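Endo-beta-mannanase (Opitutaceae bacterium TAV5, PDB 7BOB) hydrolyses beta-1,4-linked mannosides, probably from chain ends, as a homotrimeric exo-beta-1,4-mannosidase of glycoside hydrolase family 5 active in a termite hindgut. Local coordinates at residues A[101-106]-A[159-164]; A[116-119]-A[124-127]; A[153-158]-A[238-243]; A[173-178]-A[204-209]. All blocks are in the same frame, centred on the assembly; numbering follows the deposited sequence.

Contact 1 (A[101-106]-A[159-164])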
loop_
_atom_site.group_PDB
_atom_site.type_symbol
_atom_site.label_atom_id
_atom_site.label_comp_id
_atom_site.label_asym_id
_atom_site.label_seq_id
_atom_site.Cartn_x
_atom_site.Cartn_y
_atom_site.Cartn_z
ATOM N N VAL A 101 -0.521 30.032 6.017
ATOM C CA VAL A 101 0.447 29.368 6.879
ATOM C C VAL A 101 -0.278 29.057 8.184
ATOM O O VAL A 101 -0.568 29.974 8.958
ATOM C CB VAL A 101 1.683 30.244 7.152
ATOM C CG1 VAL A 101 2.688 29.499 7.991
ATOM C CG2 VAL A 101 2.331 30.725 5.845
ATOM N N GLY A 102 -0.584 27.783 8.428
ATOM C CA GLY A 102 -0.282 26.703 7.507
ATOM C C GLY A 102 0.894 25.831 7.918
ATOM O O GLY A 102 1.206 25.695 9.106
ATOM N N TRP A 103 1.537 25.248 6.910
ATOM C CA TRP A 103 2.670 24.349 7.106
ATOM C C TRP A 103 3.911 25.129 7.514
ATOM O O TRP A 103 4.254 26.126 6.873
ATOM C CB TRP A 103 2.930 23.613 5.800
ATOM C CG TRP A 103 4.037 22.579 5.811
ATOM C CD1 TRP A 103 5.370 22.803 5.613
ATOM C CD2 TRP A 103 3.885 21.163 5.969
ATOM N NE1 TRP A 103 6.061 21.619 5.654
ATOM C CE2 TRP A 103 5.176 20.594 5.870
ATOM C CE3 TRP A 103 2.785 20.321 6.195
ATOM C CZ2 TRP A 103 5.403 19.216 5.991
ATOM C CZ3 TRP A 103 3.008 18.943 6.312
ATOM C CH2 TRP A 103 4.312 18.407 6.203
ATOM N N MET A 104 4.603 24.674 8.563
ATOM C CA MET A 104 5.752 25.426 9.071
ATOM C C MET A 104 6.594 24.560 10.004
ATOM O O MET A 104 6.149 24.241 11.120
ATOM C CB MET A 104 5.272 26.690 9.794
ATOM C CG MET A 104 6.412 27.532 10.331
ATOM S SD MET A 104 7.654 27.926 9.039
ATOM C CE MET A 104 6.644 28.757 7.804
ATOM N N SER A 105 7.796 24.177 9.543
ATOM C CA SER A 105 8.836 23.532 10.364
ATOM C C SER A 105 8.375 22.235 11.037
ATOM O O SER A 105 8.816 21.910 12.148
ATOM C CB SER A 105 9.337 24.490 11.430
ATOM O OG SER A 105 9.763 25.661 10.811
ATOM N N GLY A 106 7.495 21.476 10.388
ATOM C CA GLY A 106 7.025 20.231 10.954
ATOM C C GLY A 106 5.724 20.339 11.716
ATOM O O GLY A 106 5.191 19.309 12.147
ATOM N N ALA A 159 2.880 20.464 0.459
ATOM C CA ALA A 159 3.278 19.498 1.470
ATOM C C ALA A 159 2.124 19.092 2.375
ATOM O O ALA A 159 2.281 18.166 3.176
ATOM C CB ALA A 159 4.406 20.078 2.332
ATOM N N LEU A 160 0.991 19.785 2.271
ATOM C CA LEU A 160 -0.123 19.586 3.175
ATOM C C LEU A 160 -0.798 18.240 2.912
ATOM O O LEU A 160 -1.003 17.860 1.752
ATOM C CB LEU A 160 -1.145 20.703 2.998
ATOM C CG LEU A 160 -0.765 22.064 3.579
ATOM C CD1 LEU A 160 -1.696 23.138 3.037
ATOM C CD2 LEU A 160 -0.765 22.023 5.109
ATOM N N PRO A 161 -1.184 17.516 3.963
ATOM C CA PRO A 161 -1.990 16.298 3.743
ATOM C C PRO A 161 -3.221 16.579 2.908
ATOM O O PRO A 161 -3.704 15.685 2.206
ATOM C CB PRO A 161 -2.386 15.842 5.160
ATOM C CG PRO A 161 -1.739 16.776 6.118
ATOM C CD PRO A 161 -1.182 17.965 5.363
ATOM N N ASP A 162 -3.731 17.818 2.957
ATOM C CA ASP A 162 -4.938 18.183 2.216
ATOM C C ASP A 162 -4.790 17.960 0.717
ATOM O O ASP A 162 -5.801 17.765 0.028
ATOM C CB ASP A 162 -5.306 19.652 2.481
ATOM C CG ASP A 162 -5.350 19.989 3.958
ATOM O OD1 ASP A 162 -4.292 19.868 4.612
ATOM O OD2 ASP A 162 -6.442 20.383 4.457
ATOM N N CYS A 163 -3.554 18.015 0.187
ATOM C CA CYS A 163 -3.299 17.762 -1.242
ATOM C C CYS A 163 -3.668 16.346 -1.690
ATOM O O CYS A 163 -3.989 16.138 -2.868
ATOM C CB CYS A 163 -1.827 17.981 -1.564
ATOM S SG CYS A 163 -1.320 19.659 -1.227
ATOM N N SER A 164 -3.529 15.358 -0.804
ATOM C CA SER A 164 -3.894 13.980 -1.147
ATOM C C SER A 164 -5.399 13.807 -1.228
ATOM O O SER A 164 -5.890 13.004 -2.021
ATOM C CB SER A 164 -3.357 12.979 -0.112
ATOM O OG SER A 164 -2.024 13.256 0.282
#

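Contact 2 (A[116-119]-A[124-127])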
loop_
_atom_site.group_PDB
_atom_site.type_symbol
_atom_site.label_atom_id
_atom_site.label_comp_id
_atom_site.label_asym_id
_atom_site.label_seq_id
_atom_site.Cartn_x
_atom_site.Cartn_y
_atom_site.Cartn_z
ATOM N N ASP A 116 -10.338 19.086 11.342
ATOM C CA ASP A 116 -9.559 18.232 10.456
ATOM C C ASP A 116 -10.421 17.615 9.367
ATOM O O ASP A 116 -9.884 17.202 8.339
ATOM C CB ASP A 116 -8.842 17.146 11.254
ATOM C CG ASP A 116 -8.069 17.710 12.429
ATOM O OD1 ASP A 116 -7.483 18.821 12.295
ATOM O OD2 ASP A 116 -8.072 17.056 13.498
ATOM N N THR A 117 -11.745 17.572 9.550
ATOM C CA THR A 117 -12.621 17.107 8.477
ATOM C C THR A 117 -12.753 18.116 7.344
ATOM O O THR A 117 -13.279 17.767 6.284
ATOM C CB THR A 117 -14.024 16.777 9.014
ATOM O OG1 THR A 117 -14.762 17.991 9.210
ATOM C CG2 THR A 117 -13.952 16.009 10.333
ATOM N N GLN A 118 -12.302 19.357 7.530
ATOM C CA GLN A 118 -12.476 20.403 6.534
ATOM C C GLN A 118 -11.180 20.558 5.757
ATOM O O GLN A 118 -10.198 21.111 6.269
ATOM C CB GLN A 118 -12.864 21.719 7.182
ATOM C CG GLN A 118 -14.275 21.770 7.747
ATOM C CD GLN A 118 -14.445 23.057 8.477
ATOM O OE1 GLN A 118 -14.175 23.128 9.673
ATOM N NE2 GLN A 118 -14.780 24.117 7.740
ATOM N N ASN A 119 -11.200 20.077 4.523
ATOM C CA ASN A 119 -10.065 20.123 3.627
ATOM C C ASN A 119 -9.828 21.551 3.159
ATOM O O ASN A 119 -10.736 22.176 2.602
ATOM C CB ASN A 119 -10.329 19.209 2.436
ATOM C CG ASN A 119 -9.176 19.207 1.437
ATOM O OD1 ASN A 119 -9.032 20.134 0.641
ATOM N ND2 ASN A 119 -8.352 18.160 1.480
ATOM N N PRO A 124 -16.339 23.859 1.238
ATOM C CA PRO A 124 -16.955 25.137 0.821
ATOM C C PRO A 124 -16.696 26.279 1.791
ATOM O O PRO A 124 -16.352 27.395 1.365
ATOM C CB PRO A 124 -18.444 24.776 0.721
ATOM C CG PRO A 124 -18.426 23.290 0.356
ATOM C CD PRO A 124 -17.293 22.729 1.177
ATOM N N VAL A 125 -16.843 26.026 3.093
ATOM C CA VAL A 125 -16.649 27.075 4.094
ATOM C C VAL A 125 -15.204 27.565 4.077
ATOM O O VAL A 125 -14.936 28.777 4.126
ATOM C CB VAL A 125 -17.060 26.554 5.485
ATOM C CG1 VAL A 125 -16.654 27.537 6.574
ATOM C CG2 VAL A 125 -18.567 26.282 5.533
ATOM N N MET A 126 -14.246 26.632 3.990
ATOM C CA MET A 126 -12.835 27.019 3.980
ATOM C C MET A 126 -12.499 27.851 2.755
ATOM O O MET A 126 -11.694 28.781 2.835
ATOM C CB MET A 126 -11.947 25.780 4.030
ATOM C CG MET A 126 -11.963 25.069 5.367
ATOM S SD MET A 126 -11.764 26.196 6.748
ATOM C CE MET A 126 -10.141 26.845 6.414
ATOM N N ILE A 127 -13.079 27.513 1.605
ATOM C CA ILE A 127 -12.841 28.320 0.418
ATOM C C ILE A 127 -13.291 29.757 0.666
ATOM O O ILE A 127 -12.520 30.709 0.480
ATOM C CB ILE A 127 -13.528 27.692 -0.805
ATOM C CG1 ILE A 127 -12.794 26.406 -1.206
ATOM C CG2 ILE A 127 -13.497 28.637 -1.981
ATOM C CD1 ILE A 127 -13.426 25.648 -2.373
#

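Contact 3 (A[153-158]-A[238-243])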
loop_
_atom_site.group_PDB
_atom_site.type_symbol
_atom_site.label_atom_id
_atom_site.label_comp_id
_atom_site.label_asym_id
_atom_site.label_seq_id
_atom_site.Cartn_x
_atom_site.Cartn_y
_atom_site.Cartn_z
ATOM N N LEU A 153 1.638 33.242 -1.631
ATOM C CA LEU A 153 0.338 32.612 -1.378
ATOM C C LEU A 153 0.326 31.825 -0.070
ATOM O O LEU A 153 -0.624 31.908 0.718
ATOM C CB LEU A 153 -0.016 31.699 -2.550
ATOM C CG LEU A 153 -1.440 31.160 -2.605
ATOM C CD1 LEU A 153 -2.430 32.310 -2.362
ATOM C CD2 LEU A 153 -1.676 30.505 -3.945
ATOM N N GLY A 154 1.364 31.040 0.171
ATOM C CA GLY A 154 1.473 30.325 1.429
ATOM C C GLY A 154 2.749 29.520 1.412
ATOM O O GLY A 154 3.448 29.451 0.403
ATOM N N ASN A 155 3.054 28.911 2.548
ATOM C CA ASN A 155 4.274 28.139 2.681
ATOM C C ASN A 155 4.013 26.660 2.383
ATOM O O ASN A 155 3.317 25.976 3.145
ATOM C CB ASN A 155 4.885 28.278 4.063
ATOM C CG ASN A 155 6.221 27.594 4.111
ATOM O OD1 ASN A 155 6.971 27.693 3.146
ATOM N ND2 ASN A 155 6.496 26.840 5.169
ATOM N N GLU A 156 4.587 26.177 1.281
ATOM C CA GLU A 156 4.655 24.747 0.971
ATOM C C GLU A 156 3.268 24.123 1.021
ATOM O O GLU A 156 3.033 23.105 1.679
ATOM C CB GLU A 156 5.626 24.037 1.915
ATOM C CG GLU A 156 7.036 24.648 1.863
ATOM C CD GLU A 156 8.131 23.715 2.338
ATOM O OE1 GLU A 156 7.859 22.846 3.209
ATOM O OE2 GLU A 156 9.278 23.862 1.839
ATOM N N LEU A 157 2.330 24.773 0.327
ATOM C CA LEU A 157 0.955 24.301 0.331
ATOM C C LEU A 157 0.861 22.910 -0.268
ATOM O O LEU A 157 -0.102 22.187 0.003
ATOM C CB LEU A 157 0.057 25.281 -0.425
ATOM C CG LEU A 157 -0.161 26.644 0.269
ATOM C CD1 LEU A 157 -0.536 27.733 -0.747
ATOM C CD2 LEU A 157 -1.199 26.539 1.381
ATOM N N ASP A 158 1.862 22.512 -1.053
ATOM C CA ASP A 158 1.888 21.198 -1.663
ATOM C C ASP A 158 2.368 20.106 -0.712
ATOM O O ASP A 158 2.322 18.932 -1.081
ATOM C CB ASP A 158 2.788 21.249 -2.888
ATOM C CG ASP A 158 4.208 21.608 -2.525
ATOM O OD1 ASP A 158 4.444 22.700 -2.024
ATOM O OD2 ASP A 158 5.104 20.786 -2.703
ATOM N N THR A 238 8.098 29.088 -7.413
ATOM C CA THR A 238 9.134 28.994 -6.392
ATOM C C THR A 238 9.728 27.583 -6.333
ATOM O O THR A 238 9.113 26.601 -6.758
ATOM C CB THR A 238 8.596 29.375 -5.006
ATOM O OG1 THR A 238 7.620 28.412 -4.613
ATOM C CG2 THR A 238 7.969 30.764 -5.021
ATOM N N MET A 239 10.947 27.503 -5.791
ATOM C CA MET A 239 11.624 26.241 -5.521
ATOM C C MET A 239 12.272 26.336 -4.148
ATOM O O MET A 239 12.777 27.397 -3.759
ATOM C CB MET A 239 12.672 25.920 -6.593
ATOM C CG MET A 239 13.260 24.508 -6.505
ATOM S SD MET A 239 11.937 23.275 -6.299
ATOM C CE MET A 239 11.002 23.491 -7.823
ATOM N N HIS A 240 12.172 25.252 -3.394
ATOM C CA HIS A 240 12.795 25.073 -2.089
ATOM C C HIS A 240 13.676 23.840 -2.164
ATOM O O HIS A 240 13.290 22.840 -2.772
ATOM C CB HIS A 240 11.768 24.822 -0.974
ATOM C CG HIS A 240 10.789 25.932 -0.760
ATOM N ND1 HIS A 240 9.811 25.871 0.213
ATOM C CD2 HIS A 240 10.636 27.126 -1.376
ATOM C CE1 HIS A 240 9.091 26.980 0.182
ATOM N NE2 HIS A 240 9.571 27.760 -0.772
ATOM N N GLY A 241 14.818 23.867 -1.502
ATOM C CA GLY A 241 15.606 22.659 -1.564
ATOM C C GLY A 241 16.674 22.584 -0.509
ATOM O O GLY A 241 17.286 23.597 -0.142
ATOM N N TYR A 242 16.878 21.376 -0.012
ATOM C CA TYR A 242 17.811 21.077 1.058
ATOM C C TYR A 242 18.560 19.800 0.718
ATOM O O TYR A 242 18.080 18.989 -0.081
ATOM C CB TYR A 242 17.061 20.916 2.379
ATOM C CG TYR A 242 16.229 22.108 2.731
ATOM C CD1 TYR A 242 14.926 22.254 2.246
ATOM C CD2 TYR A 242 16.750 23.101 3.558
ATOM C CE1 TYR A 242 14.148 23.403 2.603
ATOM C CE2 TYR A 242 15.995 24.214 3.909
ATOM C CZ TYR A 242 14.698 24.363 3.436
ATOM O OH TYR A 242 13.974 25.490 3.812
ATOM N N PRO A 243 19.731 19.585 1.321
ATOM C CA PRO A 243 20.554 18.401 0.988
ATOM C C PRO A 243 20.219 17.106 1.726
ATOM O O PRO A 243 20.861 16.089 1.447
ATOM C CB PRO A 243 21.968 18.872 1.362
ATOM C CG PRO A 243 21.752 19.884 2.485
ATOM C CD PRO A 243 20.447 20.562 2.167
#

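Contact 4 (A[173-178]-A[204-209])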
loop_
_atom_site.group_PDB
_atom_site.type_symbol
_atom_site.label_atom_id
_atom_site.label_comp_id
_atom_site.label_asym_id
_atom_site.label_seq_id
_atom_site.Cartn_x
_atom_site.Cartn_y
_atom_site.Cartn_z
ATOM N N GLU A 173 -8.685 25.117 -8.572
ATOM C CA GLU A 173 -9.738 26.090 -8.318
ATOM C C GLU A 173 -9.426 26.929 -7.086
ATOM O O GLU A 173 -9.659 28.142 -7.084
ATOM C CB GLU A 173 -11.090 25.376 -8.175
ATOM C CG GLU A 173 -12.265 26.258 -7.736
ATOM C CD GLU A 173 -12.601 27.370 -8.748
ATOM O OE1 GLU A 173 -12.112 27.339 -9.895
ATOM O OE2 GLU A 173 -13.361 28.290 -8.398
ATOM N N TRP A 174 -8.910 26.305 -6.025
ATOM C CA TRP A 174 -8.575 27.052 -4.818
ATOM C C TRP A 174 -7.527 28.108 -5.112
ATOM O O TRP A 174 -7.591 29.237 -4.589
ATOM C CB TRP A 174 -8.067 26.093 -3.752
ATOM C CG TRP A 174 -7.730 26.725 -2.451
ATOM C CD1 TRP A 174 -8.569 26.896 -1.383
ATOM C CD2 TRP A 174 -6.455 27.232 -2.050
ATOM N NE1 TRP A 174 -7.892 27.487 -0.347
ATOM C CE2 TRP A 174 -6.593 27.708 -0.730
ATOM C CE3 TRP A 174 -5.210 27.333 -2.675
ATOM C CZ2 TRP A 174 -5.535 28.280 -0.026
ATOM C CZ3 TRP A 174 -4.156 27.900 -1.974
ATOM C CH2 TRP A 174 -4.323 28.362 -0.664
ATOM N N CYS A 175 -6.559 27.754 -5.964
ATOM C CA CYS A 175 -5.485 28.668 -6.324
ATOM C C CYS A 175 -6.027 29.847 -7.122
ATOM O O CYS A 175 -5.663 30.998 -6.869
ATOM C CB CYS A 175 -4.412 27.908 -7.114
ATOM S SG CYS A 175 -2.996 28.880 -7.656
ATOM N N ARG A 176 -6.920 29.569 -8.079
ATOM C CA ARG A 176 -7.616 30.631 -8.797
ATOM C C ARG A 176 -8.362 31.542 -7.836
ATOM O O ARG A 176 -8.288 32.771 -7.951
ATOM C CB ARG A 176 -8.594 30.038 -9.822
ATOM C CG ARG A 176 -9.098 31.039 -10.882
ATOM C CD ARG A 176 -10.321 30.509 -11.649
ATOM N NE ARG A 176 -11.423 30.176 -10.754
ATOM C CZ ARG A 176 -12.343 31.052 -10.342
ATOM N NH1 ARG A 176 -12.298 32.316 -10.757
ATOM N NH2 ARG A 176 -13.306 30.670 -9.511
ATOM N N ARG A 177 -9.069 30.955 -6.869
ATOM C CA ARG A 177 -9.878 31.763 -5.962
ATOM C C ARG A 177 -9.012 32.606 -5.037
ATOM O O ARG A 177 -9.331 33.770 -4.779
ATOM C CB ARG A 177 -10.808 30.875 -5.149
ATOM C CG ARG A 177 -11.966 30.289 -5.950
ATOM C CD ARG A 177 -13.038 31.324 -6.247
ATOM N NE ARG A 177 -13.375 32.124 -5.072
ATOM C CZ ARG A 177 -14.351 31.837 -4.215
ATOM N NH1 ARG A 177 -15.110 30.768 -4.388
ATOM N NH2 ARG A 177 -14.579 32.633 -3.183
ATOM N N MET A 178 -7.921 32.042 -4.517
ATOM C CA MET A 178 -7.110 32.789 -3.565
ATOM C C MET A 178 -6.271 33.856 -4.261
ATOM O O MET A 178 -6.080 34.942 -3.717
ATOM C CB MET A 178 -6.209 31.853 -2.767
ATOM C CG MET A 178 -6.944 30.828 -1.941
ATOM S SD MET A 178 -8.271 31.561 -0.956
ATOM C CE MET A 178 -9.693 30.679 -1.570
ATOM N N THR A 204 0.923 16.471 -6.215
ATOM C CA THR A 204 0.171 17.048 -5.115
ATOM C C THR A 204 -0.982 17.896 -5.604
ATOM O O THR A 204 -1.701 18.452 -4.783
ATOM C CB THR A 204 1.086 17.924 -4.263
ATOM O OG1 THR A 204 1.484 19.060 -5.058
ATOM C CG2 THR A 204 2.332 17.143 -3.835
ATOM N N GLY A 205 -1.155 18.026 -6.924
ATOM C CA GLY A 205 -2.023 19.023 -7.501
ATOM C C GLY A 205 -1.355 20.365 -7.731
ATOM O O GLY A 205 -1.962 21.243 -8.362
ATOM N N TRP A 206 -0.118 20.552 -7.253
ATOM C CA TRP A 206 0.642 21.782 -7.496
ATOM C C TRP A 206 1.633 21.466 -8.616
ATOM O O TRP A 206 2.714 20.918 -8.375
ATOM C CB TRP A 206 1.309 22.267 -6.214
ATOM C CG TRP A 206 0.292 22.832 -5.233
ATOM C CD1 TRP A 206 -0.386 22.145 -4.254
ATOM C CD2 TRP A 206 -0.176 24.189 -5.163
ATOM N NE1 TRP A 206 -1.240 22.994 -3.579
ATOM C CE2 TRP A 206 -1.129 24.251 -4.116
ATOM C CE3 TRP A 206 0.117 25.358 -5.884
ATOM C CZ2 TRP A 206 -1.787 25.438 -3.769
ATOM C CZ3 TRP A 206 -0.538 26.527 -5.544
ATOM C CH2 TRP A 206 -1.476 26.563 -4.488
ATOM N N ARG A 207 1.250 21.793 -9.847
ATOM C CA ARG A 207 1.867 21.211 -11.029
ATOM C C ARG A 207 2.578 22.251 -11.874
ATOM O O ARG A 207 2.163 23.414 -11.956
ATOM C CB ARG A 207 0.829 20.521 -11.893
ATOM C CG ARG A 207 0.181 19.326 -11.213
ATOM C CD ARG A 207 -1.082 18.930 -11.942
ATOM N NE ARG A 207 -1.540 17.604 -11.543
ATOM C CZ ARG A 207 -2.588 16.989 -12.079
ATOM N NH1 ARG A 207 -3.290 17.594 -13.035
ATOM N NH2 ARG A 207 -2.927 15.763 -11.670
ATOM N N LEU A 208 3.660 21.799 -12.504
ATOM C CA LEU A 208 4.317 22.519 -13.585
ATOM C C LEU A 208 3.704 22.034 -14.888
ATOM O O LEU A 208 3.939 20.899 -15.295
ATOM C CB LEU A 208 5.822 22.245 -13.591
ATOM C CG LEU A 208 6.585 22.464 -12.286
ATOM C CD1 LEU A 208 8.017 21.987 -12.431
ATOM C CD2 LEU A 208 6.551 23.941 -11.922
ATOM N N GLY A 209 2.911 22.870 -15.541
ATOM C CA GLY A 209 2.510 22.512 -16.886
ATOM C C GLY A 209 1.024 22.393 -17.133
ATOM O O GLY A 209 0.397 21.360 -16.830
#

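Contact 1 (A[101-106]-A[159-164])
Trp103 reaches over to the loop that begins at Ala159. At the root, CB of Trp103 lies 4.1 Å from CD2 of Leu160; the same methyl sits near the plane of the indole, at the edge by CE3. With CG anti to the backbone N (chi1 -177°), the ring swings across Ala159. The methyl of Ala159 then stands over the middle of the six-membered ring, its CB 3.8 Å from the ring centroid and 16° off the normal, a CH-pi contact. CE2 of Trp103 is the ring atom closest to this CB, at 3.7 Å, and NE1 of Trp103 lies 4.0 Å from it. Both segments belong to loops at the C-terminal ends of strands 94-101 and 151-154, neighbours in the family 5 (beta/alpha)8 barrel, where such loops shape the active-site cleft. A cis peptide between Val101 and Gly102 turns the chain just before the tryptophan. Farther out, CZ3 of Trp103 comes within 3.3 Å of the carbonyl O of Ala159, over the same face as the methyl, and CE3 and CH2 of Trp103 flank it, each 3.7 Å from that O. CZ3 also meets CD of Pro161 obliquely. The backbone O of Trp103 is hydrogen-bonded to Asn155 ND2.

Contact 2 (A[116-119]-A[124-127])
NE2 of Gln118 rests against Met126 and Val125 at the start of helix 124-141 while its hydrogen bond runs to Asp123 OD2. That same oxygen also accepts from the backbone N of Met126, three residues on, the arrangement of a helix N-cap. Asp123 thereby ties the loop 116-119 to the first turn of the helix that follows strand 94-101 in the (beta/alpha)8 barrel. The other end of the Gln118 amide is held as well, OE1 being bonded to Ser115 N, which fixes the rotation of the group about its last bond. Gln118 gets there with CG beside its own backbone N (chi1 -71°) and the chain extended beyond. NE2 of Gln118 then lies 3.8 Å from SD of Met126, a van der Waals distance, and 4.0 Å from CB of Val125, so the polar end has two apolar neighbours. Met126 curls back on itself, bent at chi2 and chi3, and meets the glutamine side chain at about a right angle. Its CG packs on CB of Gln118 at 3.9 Å. CB of Asn119 points away from the helix: OD1 accepts from the backbone N of Phe121, an Asx turn, and also from that of Ser122. The backbone of Asn119 does the touching instead, with O of Asn119 4.1 Å from CB of Met126.

Contact 3 (A[153-158]-A[238-243])
His240 gives its ND1 hydrogen to Glu156 through the oxygen's anti lone pair, on the side away from the other carboxylate oxygen, in a bond that is both short and straight: ND1 of His240 to OE2 of Glu156 is 2.6 Å, with 174° at the hydrogen. It spans the mouth of the (beta/alpha)8 barrel, from the loop just past strand 151-154 to the end of strand 237-241. Asn155 and Glu156 sit where family 5 enzymes carry the Asn-Glu pair whose glutamate is the acid/base, and Glu281, at the end of strand 277-282 and bonded to Tyr242 OH, corresponds to the usual place of the nucleophile; these roles are inferred from the family. OE2 of Glu156 also lies close to carboxylate oxygens of Glu281 and Asp196, so several acidic groups gather at the barrel mouth.

The acceptor oxygen lies almost exactly in the imidazole plane, and the carboxylate as a whole is turned 26° from that plane. Beyond CG the Glu156 chain is extended, which carries the carboxylate out to the ring; on the way its CG passes 3.5 Å from CE1 of His240. The histidine's second nitrogen, NE2, is bonded to Gln280 OE1, so both ring nitrogens are bonded, which fixes the rotation of the imidazole. Asn155 comes to the histidine's edge nearly coplanar with it, its oxygen engaged with Arg58 NH2, and OD1 of Asn155 lies 3.7 Å from the ring carbon CE1 of His240.

Contact 4 (A[173-178]-A[204-209])
The Trp206 indole meets helix 168-183 with its benzo edge: CZ3 of Trp174 lies near the plane of the Trp206 ring, 3.9 Å from both CZ2 and CH2 of Trp206, so that it faces the bond between these two carbons. Relative to the Trp174 ring the approach is oblique. One face of the Trp174 ring is taken by its own helix, with CG of Met178 3.3 Å above the plane and over the centre, and Phe100 meets Trp174 edge-to-face. Thr204 OG1 lies at another part of the Trp206 edge and accepts from the backbone N of Trp206 at 3.1 Å, an ST turn. In Trp206 itself CG stands beside the backbone N and anti to the carbonyl carbon (chi1 -72°), and from there the indole extends until its six-membered ring meets the helix.

Cys175 completes the contact. With SG anti to the backbone N (chi1 180°), the sulfur approaches Trp206 obliquely, 4.0 Å from its CZ3 and 58° off the normal at the centroid of the six-membered ring, a sulfur-aromatic contact. CB of Cys175 adds a looser touch, 4.2 Å from CH2 of Trp206, the same carbon that Trp174 meets.

Trp174, Met178 and Trp206 all touch Leu153 of strand 151-154, which places them in the apolar layer between the strands and the surrounding helices of a (beta/alpha)8 barrel.

From the N terminus, the chain leaves strand 94-101 and opens contact 1 at 101-106. Contact 2 then closes a short loop at 116-119 and 124-127, nested inside that of contact 1, at the start of helix 124-141. Contact 3 opens at 153-158 before contact 1 closes at 159-164, so these two cross. Contact 4 runs from 173-178 to 204-209 and is nested within contact 3, which ends at 238-243. Contacts 1 and 3 join the loops at the barrel mouth. Contacts 2 and 4 lie about 16 Å apart between centres and meet where Ile127 touches Met178, Arg177 and Trp174, bringing helices 124-141 and 168-183 together. Leu157 packs on Trp174 and Trp206, linking contacts 3 and 4.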